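Local coordinates for protein Baccell_00875 (Bacteroides cellulosilyticus DSM 14838, PDB 5NO8) that probably acts as a polysaccharide lyase that removes the rhamnose caps, linked to glucuronic acid, from complex arabinogalactan proteins, at residues A[331-336]-A[583-588]. Sequence-based numbering, arbitrary orientation.
Sequences DCLVIS and PSYHLN
Two backbone hydrogen bonds, both made by D331, pair strand 326-335 with the loop between helices 562-576 and 596-600. D331 N gives its hydrogen to P583 O at 2.9 Å, nearly straight and in the carbonyl plane. Y585 N returns a bond to D331 O, longer at 3.2 Å and reaching the oxygen from above the carbonyl plane. These two bonds flank S584 and make a single beta bridge between it and D331; S584 CA adds a CA-H...O contact to the same oxygen. The pattern asks nothing of the nitrogen of P583, so proline is tolerated there.

Water joins the polar side chains: one molecule lies 2.6 Å from both D331 OD2, to which it donates, and S584 OG. H329 also binds OD2. S584 OG, anti to its own backbone N (chi1 173°), accepts from H586 N in an ST turn, a task suited to a short hydroxyl side chain.

Apolar contact centres on the Y585 ring. Its CG takes the crowded position between backbone N and carbonyl carbon (chi1 64°), which lays the ring along the strand. L333 CB sits over one face, 3.8 Å from the ring centroid, in a CH-pi contact. Within 583-588 itself, H586 ND1 lies over the rim of the opposite face.

Backbone pairing thus ties the start of the loop to the strand, while the loop's own bonds turn it and the ring covers the strand beyond the bridge, joining the sheet to the helical part of the chain; the nearby carboxylate might modestly favour protonation of H586.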
ATOM      1  N   ASP A 331     -14.255   3.211   6.369  1.00 13.52           N
ATOM      2  CA  ASP A 331     -13.327   3.902   7.287  1.00 13.87           C
ATOM      3  C   ASP A 331     -12.910   5.249   6.674  1.00 13.50           C
ATOM      4  O   ASP A 331     -12.295   5.274   5.603  1.00 13.39           O
ATOM      5  CB  ASP A 331     -12.075   3.076   7.529  1.00 15.26           C
ATOM      6  CG  ASP A 331     -12.357   1.763   8.236  1.00 18.35           C
ATOM      7  OD1 ASP A 331     -13.048   1.789   9.287  1.00 17.49           O
ATOM      8  OD2 ASP A 331     -11.865   0.706   7.743  1.00 18.65           O
ATOM      9  N   CYS A 332     -13.260   6.344   7.349  1.00 13.72           N
ATOM     10  CA  CYS A 332     -12.936   7.698   6.933  1.00 13.49           C
ATOM     11  C   CYS A 332     -12.151   8.408   8.029  1.00 13.19           C
ATOM     12  O   CYS A 332     -12.166   7.997   9.198  1.00 13.98           O
ATOM     13  CB  CYS A 332     -14.196   8.502   6.640  1.00 14.74           C
ATOM     14  SG  CYS A 332     -15.153   7.780   5.305  1.00 18.89           S
ATOM     15  N   LEU A 333     -11.482   9.494   7.642  1.00 12.66           N
ATOM     16  CA  LEU A 333     -10.717  10.310   8.567  1.00 13.05           C
ATOM     17  C   LEU A 333     -11.138  11.760   8.403  1.00 12.81           C
ATOM     18  O   LEU A 333     -11.308  12.227   7.274  1.00 13.12           O
ATOM     19  CB  LEU A 333      -9.211  10.204   8.264  1.00 13.94           C
ATOM     20  CG  LEU A 333      -8.247  10.979   9.139  1.00 15.24           C
ATOM     21  CD1 LEU A 333      -8.236  10.481  10.569  1.00 16.71           C
ATOM     22  CD2 LEU A 333      -6.820  10.903   8.572  1.00 15.95           C
ATOM     23  N   VAL A 334     -11.279  12.449   9.524  1.00 12.53           N
ATOM     24  CA  VAL A 334     -11.480  13.891   9.554  1.00 13.13           C
ATOM     25  C   VAL A 334     -10.257  14.593  10.115  1.00 13.52           C
ATOM     26  O   VAL A 334      -9.757  14.250  11.212  1.00 13.27           O
ATOM     27  CB  VAL A 334     -12.765  14.282  10.336  1.00 12.94           C
ATOM     28  CG1 VAL A 334     -12.994  15.792  10.258  1.00 13.25           C
ATOM     29  CG2 VAL A 334     -13.944  13.575   9.740  1.00 13.12           C
ATOM     30  N   ILE A 335      -9.772  15.585   9.369  1.00 14.43           N
ATOM     31  CA  ILE A 335      -8.635  16.397   9.813  1.00 16.62           C
ATOM     32  C   ILE A 335      -9.163  17.828  10.031  1.00 17.36           C
ATOM     33  O   ILE A 335     -10.222  18.152   9.530  1.00 18.19           O
ATOM     34  CB  ILE A 335      -7.466  16.356   8.811  1.00 17.89           C
ATOM     35  CG1 ILE A 335      -7.850  16.999   7.488  1.00 18.45           C
ATOM     36  CG2 ILE A 335      -6.995  14.914   8.589  1.00 17.53           C
ATOM     37  CD1 ILE A 335      -6.680  17.148   6.541  1.00 20.35           C
ATOM     38  N   SER A 336      -8.412  18.673  10.734  1.00 18.10           N
ATOM     39  CA  SER A 336      -8.833  20.053  11.008  1.00 20.65           C
ATOM     40  C   SER A 336      -9.011  20.767   9.688  1.00 22.46           C
ATOM     41  O   SER A 336     -10.122  21.167   9.319  1.00 24.78           O
ATOM     42  CB  SER A 336      -7.776  20.804  11.852  1.00 23.77           C
ATOM     43  OG  SER A 336      -6.457  20.752  11.238  1.00 25.93           O
ATOM     44  N   PRO A 583     -13.265   0.702   0.653  1.00 12.34           N
ATOM     45  CA  PRO A 583     -13.767   2.007   1.187  1.00 11.80           C
ATOM     46  C   PRO A 583     -13.125   2.402   2.516  1.00 12.63           C
ATOM     47  O   PRO A 583     -13.788   2.449   3.567  1.00 11.84           O
ATOM     48  CB  PRO A 583     -15.264   1.756   1.313  1.00 12.08           C
ATOM     49  CG  PRO A 583     -15.342   0.292   1.650  1.00 11.94           C
ATOM     50  CD  PRO A 583     -14.289  -0.351   0.797  1.00 11.85           C
ATOM     51  N   SER A 584     -11.819   2.651   2.446  1.00 12.36           N
ATOM     52  CA  SER A 584     -10.992   3.046   3.575  1.00 12.26           C
ATOM     53  C   SER A 584      -9.928   4.002   3.050  1.00 12.18           C
ATOM     54  O   SER A 584      -9.327   3.753   2.023  1.00 12.46           O
ATOM     55  CB  SER A 584     -10.293   1.839   4.193  1.00 12.15           C
ATOM     56  OG  SER A 584      -9.359   2.228   5.192  1.00 13.05           O
ATOM     57  N   TYR A 585      -9.651   5.056   3.798  1.00 11.85           N
ATOM     58  CA  TYR A 585      -8.557   5.961   3.468  1.00 11.73           C
ATOM     59  C   TYR A 585      -7.194   5.248   3.495  1.00 11.93           C
ATOM     60  O   TYR A 585      -6.286   5.652   2.810  1.00 12.25           O
ATOM     61  CB  TYR A 585      -8.554   7.212   4.338  1.00 12.23           C
ATOM     62  CG  TYR A 585      -8.321   6.963   5.810  1.00 12.66           C
ATOM     63  CD1 TYR A 585      -9.384   6.699   6.661  1.00 13.19           C
ATOM     64  CD2 TYR A 585      -7.027   6.932   6.342  1.00 13.44           C
ATOM     65  CE1 TYR A 585      -9.181   6.433   8.017  1.00 13.63           C
ATOM     66  CE2 TYR A 585      -6.811   6.711   7.688  1.00 13.72           C
ATOM     67  CZ  TYR A 585      -7.898   6.485   8.524  1.00 14.24           C
ATOM     68  OH  TYR A 585      -7.681   6.247   9.856  1.00 15.36           O
ATOM     69  N   HIS A 586      -7.067   4.160   4.244  1.00 11.62           N
ATOM     70  CA  HIS A 586      -5.821   3.408   4.261  1.00 12.01           C
ATOM     71  C   HIS A 586      -5.536   2.696   2.941  1.00 12.14           C
ATOM     72  O   HIS A 586      -4.361   2.417   2.633  1.00 12.26           O
ATOM     73  CB  HIS A 586      -5.853   2.350   5.371  1.00 12.85           C
ATOM     74  CG  HIS A 586      -5.722   2.916   6.744  1.00 13.43           C
ATOM     75  ND1 HIS A 586      -6.791   3.026   7.608  1.00 16.75           N
ATOM     76  CD2 HIS A 586      -4.656   3.404   7.402  1.00 14.00           C
ATOM     77  CE1 HIS A 586      -6.379   3.548   8.752  1.00 14.42           C
ATOM     78  NE2 HIS A 586      -5.087   3.790   8.653  1.00 16.06           N
ATOM     79  N   LEU A 587      -6.598   2.335   2.227  1.00 12.06           N
ATOM     80  CA  LEU A 587      -6.535   1.398   1.099  1.00 11.91           C
ATOM     81  C   LEU A 587      -6.968   1.934  -0.238  1.00 12.00           C
ATOM     82  O   LEU A 587      -6.562   1.378  -1.258  1.00 12.30           O
ATOM     83  CB  LEU A 587      -7.409   0.164   1.374  1.00 12.18           C
ATOM     84  CG  LEU A 587      -7.216  -0.551   2.694  1.00 12.09           C
ATOM     85  CD1 LEU A 587      -8.240  -1.669   2.858  1.00 12.19           C
ATOM     86  CD2 LEU A 587      -5.808  -1.072   2.802  1.00 12.96           C
ATOM     87  N   ASN A 588      -7.790   2.981  -0.273  1.00 12.52           N
ATOM     88  CA  ASN A 588      -8.492   3.337  -1.502  1.00 13.29           C
ATOM     89  C   ASN A 588      -7.519   3.981  -2.494  1.00 13.44           C
ATOM     90  O   ASN A 588      -7.007   5.063  -2.262  1.00 13.26           O
ATOM     91  CB  ASN A 588      -9.676   4.263  -1.227  1.00 12.98           C
ATOM     92  CG  ASN A 588     -10.607   4.345  -2.405  1.00 14.17           C
ATOM     93  OD1 ASN A 588     -11.505   3.492  -2.603  1.00 16.91           O
ATOM     94  ND2 ASN A 588     -10.413   5.344  -3.197  1.00 12.92           N
TER
HETATM   95  O   HOH W   1      -9.402   0.353   6.949  1.00 15.89           O